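Local structure of uncharacterized protein (Pseudomonas phage YuA, 3PES) at residues Cys17-Val28 with Ala42-Asp53. The protein is of unknown function, a small phage protein of the YuA Gp49 family that pairs a three-stranded antiparallel sheet with a C-terminal helix. Residues are numbered along the deposited sequence; the frame is centred on the assembly and turned at random.
Sequences CLIVVTYWEPYV and AEGGCGEWEVRD
W24 lays one face of its indole over the backbone of C46, with CZ3 3.3 Å from C46 C. With CG anti to the backbone N (chi1 -172°) and chi2 at -109°, the ring reaches over the other strand. G47, paired with W24, has no side chain to obstruct it. The strands form a long beta-hairpin whose arms run on past the sheet, where two backbone hydrogen bonds join V28 and E43. A classic beta bulge shifts the register: T22 and Y23 both face E48. Both amides donate a hydrogen bond to E48 O from the same face of its plane, T22 N at 2.8 Å and Y23 N at 3.3 Å. In a G1 bulge, G45, at positive phi, and C46 face E25. On the sheet face of V20, R52 lays its guanidinium flat over V20 CB; R52 CG meets V20 CG2 at 3.6 Å. R52 NE and NH2 grip E50 OE1 side-on, and R52 NH1 donates to G56 O. These three hydrogen bonds help to hold the guanidinium there. I19 CG2 touches W49 CB at 3.9 Å on the other face. There W24 and W49 pack on helix 68-82; W24 NE1 hydrogen-bonds to E83 OE2 and W49 NE1 to D75 OD1. Strand 15-25 is central, between 6-12 and 46-52.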
loop_
_atom_site.group_PDB
_atom_site.type_symbol
_atom_site.label_atom_id
_atom_site.label_comp_id
_atom_site.label_asym_id
_atom_site.label_seq_id
_atom_site.Cartn_x
_atom_site.Cartn_y
_atom_site.Cartn_z
ATOM N N CYS A 17 -3.764 8.562 -11.881
ATOM C CA CYS A 17 -4.867 8.129 -11.043
ATOM C C CYS A 17 -4.615 8.543 -9.619
ATOM O O CYS A 17 -3.592 9.149 -9.310
ATOM C CB CYS A 17 -5.016 6.618 -11.089
ATOM S SG CYS A 17 -3.602 5.715 -10.398
ATOM N N LEU A 18 -5.568 8.206 -8.762
ATOM C CA LEU A 18 -5.426 8.338 -7.339
ATOM C C LEU A 18 -5.355 6.934 -6.761
ATOM O O LEU A 18 -6.109 6.035 -7.159
ATOM C CB LEU A 18 -6.634 9.075 -6.785
ATOM C CG LEU A 18 -6.591 9.860 -5.499
ATOM C CD1 LEU A 18 -5.510 10.921 -5.535
ATOM C CD2 LEU A 18 -7.943 10.513 -5.347
ATOM N N ILE A 19 -4.447 6.741 -5.822
ATOM C CA ILE A 19 -4.438 5.520 -5.017
ATOM C C ILE A 19 -5.048 5.882 -3.662
ATOM O O ILE A 19 -4.607 6.822 -3.000
ATOM C CB ILE A 19 -3.003 4.956 -4.839
ATOM C CG1 ILE A 19 -2.362 4.651 -6.206
ATOM C CG2 ILE A 19 -3.008 3.714 -3.919
ATOM C CD1 ILE A 19 -3.106 3.702 -7.118
ATOM N N VAL A 20 -6.084 5.152 -3.267
ATOM C CA VAL A 20 -6.716 5.368 -1.979
ATOM C C VAL A 20 -6.404 4.152 -1.109
ATOM O O VAL A 20 -6.604 2.998 -1.518
ATOM C CB VAL A 20 -8.234 5.579 -2.156
ATOM C CG1 VAL A 20 -8.981 5.499 -0.826
ATOM C CG2 VAL A 20 -8.469 6.917 -2.821
ATOM N N VAL A 21 -5.864 4.420 0.074
ATOM C CA VAL A 21 -5.549 3.366 1.018
ATOM C C VAL A 21 -6.737 3.197 1.960
ATOM O O VAL A 21 -7.132 4.150 2.643
ATOM C CB VAL A 21 -4.276 3.717 1.816
ATOM C CG1 VAL A 21 -3.880 2.561 2.719
ATOM C CG2 VAL A 21 -3.118 4.069 0.878
ATOM N N THR A 22 -7.306 1.990 1.981
ATOM C CA THR A 22 -8.531 1.728 2.751
ATOM C C THR A 22 -8.274 0.987 4.059
ATOM O O THR A 22 -9.117 1.000 4.961
ATOM C CB THR A 22 -9.566 0.942 1.936
ATOM O OG1 THR A 22 -9.006 -0.308 1.553
ATOM C CG2 THR A 22 -9.986 1.711 0.678
ATOM N N TYR A 23 -7.140 0.302 4.137
ATOM C CA TYR A 23 -6.726 -0.369 5.366
ATOM C C TYR A 23 -5.205 -0.352 5.417
ATOM O O TYR A 23 -4.566 -0.601 4.403
ATOM C CB TYR A 23 -7.271 -1.811 5.440
ATOM C CG TYR A 23 -6.902 -2.444 6.767
ATOM C CD1 TYR A 23 -7.642 -2.167 7.922
ATOM C CD2 TYR A 23 -5.769 -3.235 6.895
ATOM C CE1 TYR A 23 -7.276 -2.694 9.163
ATOM C CE2 TYR A 23 -5.400 -3.774 8.129
ATOM C CZ TYR A 23 -6.145 -3.492 9.241
ATOM O OH TYR A 23 -5.767 -4.020 10.449
ATOM N N TRP A 24 -4.636 -0.074 6.586
ATOM C CA TRP A 24 -3.180 -0.175 6.748
ATOM C C TRP A 24 -2.825 -0.805 8.075
ATOM O O TRP A 24 -3.225 -0.316 9.123
ATOM C CB TRP A 24 -2.433 1.164 6.563
ATOM C CG TRP A 24 -0.943 0.947 6.548
ATOM C CD1 TRP A 24 -0.039 1.300 7.508
ATOM C CD2 TRP A 24 -0.193 0.279 5.523
ATOM N NE1 TRP A 24 1.225 0.908 7.132
ATOM C CE2 TRP A 24 1.158 0.258 5.930
ATOM C CE3 TRP A 24 -0.538 -0.301 4.301
ATOM C CZ2 TRP A 24 2.174 -0.315 5.142
ATOM C CZ3 TRP A 24 0.466 -0.871 3.513
ATOM C CH2 TRP A 24 1.801 -0.880 3.945
ATOM N N GLU A 25 -2.054 -1.884 8.029
ATOM C CA GLU A 25 -1.545 -2.504 9.239
ATOM C C GLU A 25 -0.140 -1.961 9.458
ATOM O O GLU A 25 0.753 -2.275 8.687
ATOM C CB GLU A 25 -1.505 -4.027 9.099
ATOM C CG GLU A 25 -1.246 -4.753 10.425
ATOM C CD GLU A 25 -2.323 -4.480 11.446
ATOM O OE1 GLU A 25 -3.494 -4.800 11.166
ATOM O OE2 GLU A 25 -1.999 -3.954 12.534
ATOM N N PRO A 26 0.070 -1.153 10.518
ATOM C CA PRO A 26 1.419 -0.570 10.672
ATOM C C PRO A 26 2.518 -1.616 10.766
ATOM O O PRO A 26 2.308 -2.671 11.387
ATOM C CB PRO A 26 1.314 0.216 11.991
ATOM C CG PRO A 26 -0.134 0.596 12.061
ATOM C CD PRO A 26 -0.879 -0.599 11.512
ATOM N N TYR A 27 3.681 -1.319 10.181
ATOM C CA TYR A 27 4.816 -2.230 10.308
ATOM C C TYR A 27 5.279 -2.228 11.762
ATOM O O TYR A 27 5.452 -1.160 12.361
ATOM C CB TYR A 27 5.967 -1.801 9.408
ATOM C CG TYR A 27 7.113 -2.782 9.388
ATOM C CD1 TYR A 27 6.999 -4.018 8.735
ATOM C CD2 TYR A 27 8.318 -2.475 10.016
ATOM C CE1 TYR A 27 8.048 -4.919 8.705
ATOM C CE2 TYR A 27 9.372 -3.365 9.984
ATOM C CZ TYR A 27 9.234 -4.575 9.324
ATOM O OH TYR A 27 10.282 -5.447 9.272
ATOM N N VAL A 28 5.498 -3.407 12.335
ATOM C CA VAL A 28 6.028 -3.539 13.690
ATOM C C VAL A 28 7.303 -4.346 13.550
ATOM O O VAL A 28 7.272 -5.476 13.050
ATOM C CB VAL A 28 5.065 -4.289 14.628
ATOM C CG1 VAL A 28 5.581 -4.224 16.061
ATOM C CG2 VAL A 28 3.684 -3.651 14.578
ATOM N N ALA A 42 8.455 -9.786 12.627
ATOM C CA ALA A 42 7.804 -8.534 12.297
ATOM C C ALA A 42 6.332 -8.776 12.031
ATOM O O ALA A 42 5.907 -9.895 11.695
ATOM C CB ALA A 42 8.447 -7.936 11.061
ATOM N N GLU A 43 5.547 -7.717 12.179
ATOM C CA GLU A 43 4.123 -7.748 11.871
ATOM C C GLU A 43 3.749 -6.593 10.963
ATOM O O GLU A 43 4.417 -5.567 10.931
ATOM C CB GLU A 43 3.289 -7.682 13.145
ATOM C CG GLU A 43 3.586 -8.805 14.115
ATOM C CD GLU A 43 2.692 -8.812 15.317
ATOM O OE1 GLU A 43 2.755 -9.800 16.077
ATOM O OE2 GLU A 43 1.919 -7.848 15.502
ATOM N N GLY A 44 2.664 -6.763 10.224
ATOM C CA GLY A 44 2.122 -5.647 9.470
ATOM C C GLY A 44 2.980 -5.194 8.309
ATOM O O GLY A 44 3.692 -6.001 7.699
ATOM N N GLY A 45 2.868 -3.914 7.970
ATOM C CA GLY A 45 3.526 -3.358 6.797
ATOM C C GLY A 45 2.815 -3.783 5.526
ATOM O O GLY A 45 3.453 -4.006 4.493
ATOM N N CYS A 46 1.485 -3.850 5.596
ATOM C CA CYS A 46 0.683 -4.216 4.447
ATOM C C CYS A 46 -0.744 -3.751 4.699
ATOM O O CYS A 46 -1.081 -3.308 5.803
ATOM C CB CYS A 46 0.729 -5.716 4.262
ATOM S SG CYS A 46 0.213 -6.597 5.720
ATOM N N GLY A 47 -1.595 -3.856 3.688
ATOM C CA GLY A 47 -2.948 -3.356 3.829
ATOM C C GLY A 47 -3.701 -3.467 2.532
ATOM O O GLY A 47 -3.450 -4.371 1.739
ATOM N N GLU A 48 -4.626 -2.547 2.317
ATOM C CA GLU A 48 -5.513 -2.614 1.160
ATOM C C GLU A 48 -5.602 -1.244 0.527
ATOM O O GLU A 48 -5.733 -0.234 1.235
ATOM C CB GLU A 48 -6.925 -3.063 1.579
ATOM C CG GLU A 48 -7.944 -3.238 0.425
ATOM C CD GLU A 48 -7.601 -4.376 -0.565
ATOM O OE1 GLU A 48 -6.821 -5.325 -0.211
ATOM O OE2 GLU A 48 -8.130 -4.320 -1.716
ATOM N N TRP A 49 -5.547 -1.218 -0.798
ATOM C CA TRP A 49 -5.634 0.028 -1.538
ATOM C C TRP A 49 -6.460 -0.198 -2.802
ATOM O O TRP A 49 -6.661 -1.341 -3.240
ATOM C CB TRP A 49 -4.241 0.576 -1.897
ATOM C CG TRP A 49 -3.352 -0.389 -2.627
ATOM C CD1 TRP A 49 -2.447 -1.251 -2.066
ATOM C CD2 TRP A 49 -3.282 -0.597 -4.052
ATOM N NE1 TRP A 49 -1.818 -1.975 -3.050
ATOM C CE2 TRP A 49 -2.316 -1.603 -4.276
ATOM C CE3 TRP A 49 -3.937 -0.036 -5.156
ATOM C CZ2 TRP A 49 -1.983 -2.048 -5.556
ATOM C CZ3 TRP A 49 -3.601 -0.487 -6.431
ATOM C CH2 TRP A 49 -2.634 -1.480 -6.616
ATOM N N GLU A 50 -6.939 0.900 -3.386
ATOM C CA GLU A 50 -7.737 0.844 -4.607
ATOM C C GLU A 50 -7.318 1.933 -5.565
ATOM O O GLU A 50 -6.892 3.007 -5.145
ATOM C CB GLU A 50 -9.212 1.048 -4.283
ATOM C CG GLU A 50 -9.797 -0.046 -3.454
ATOM C CD GLU A 50 -11.260 0.161 -3.160
ATOM O OE1 GLU A 50 -11.855 1.123 -3.690
ATOM O OE2 GLU A 50 -11.819 -0.665 -2.407
ATOM N N VAL A 51 -7.484 1.668 -6.857
ATOM C CA VAL A 51 -7.313 2.701 -7.866
ATOM C C VAL A 51 -8.608 3.504 -7.985
ATOM O O VAL A 51 -9.700 2.918 -8.054
ATOM C CB VAL A 51 -6.878 2.120 -9.231
ATOM C CG1 VAL A 51 -6.427 3.253 -10.143
ATOM C CG2 VAL A 51 -5.765 1.093 -9.086
ATOM N N ARG A 52 -8.488 4.827 -8.019
ATOM C CA ARG A 52 -9.635 5.732 -8.159
ATOM C C ARG A 52 -9.302 6.786 -9.200
ATOM O O ARG A 52 -8.136 6.999 -9.525
ATOM C CB ARG A 52 -9.954 6.415 -6.821
ATOM C CG ARG A 52 -10.203 5.457 -5.668
ATOM C CD ARG A 52 -11.551 4.781 -5.736
ATOM N NE ARG A 52 -11.794 3.970 -4.549
ATOM C CZ ARG A 52 -12.143 4.451 -3.357
ATOM N NH1 ARG A 52 -12.320 5.750 -3.161
ATOM N NH2 ARG A 52 -12.323 3.612 -2.352
ATOM N N ASP A 53 -10.320 7.469 -9.718
ATOM C CA ASP A 53 -10.055 8.690 -10.493
ATOM C C ASP A 53 -9.701 9.842 -9.555
ATOM O O ASP A 53 -9.699 9.677 -8.332
ATOM C CB ASP A 53 -11.193 9.045 -11.476
ATOM C CG ASP A 53 -12.454 9.574 -10.796
ATOM O OD1 ASP A 53 -12.454 9.902 -9.592
ATOM O OD2 ASP A 53 -13.463 9.686 -11.519
#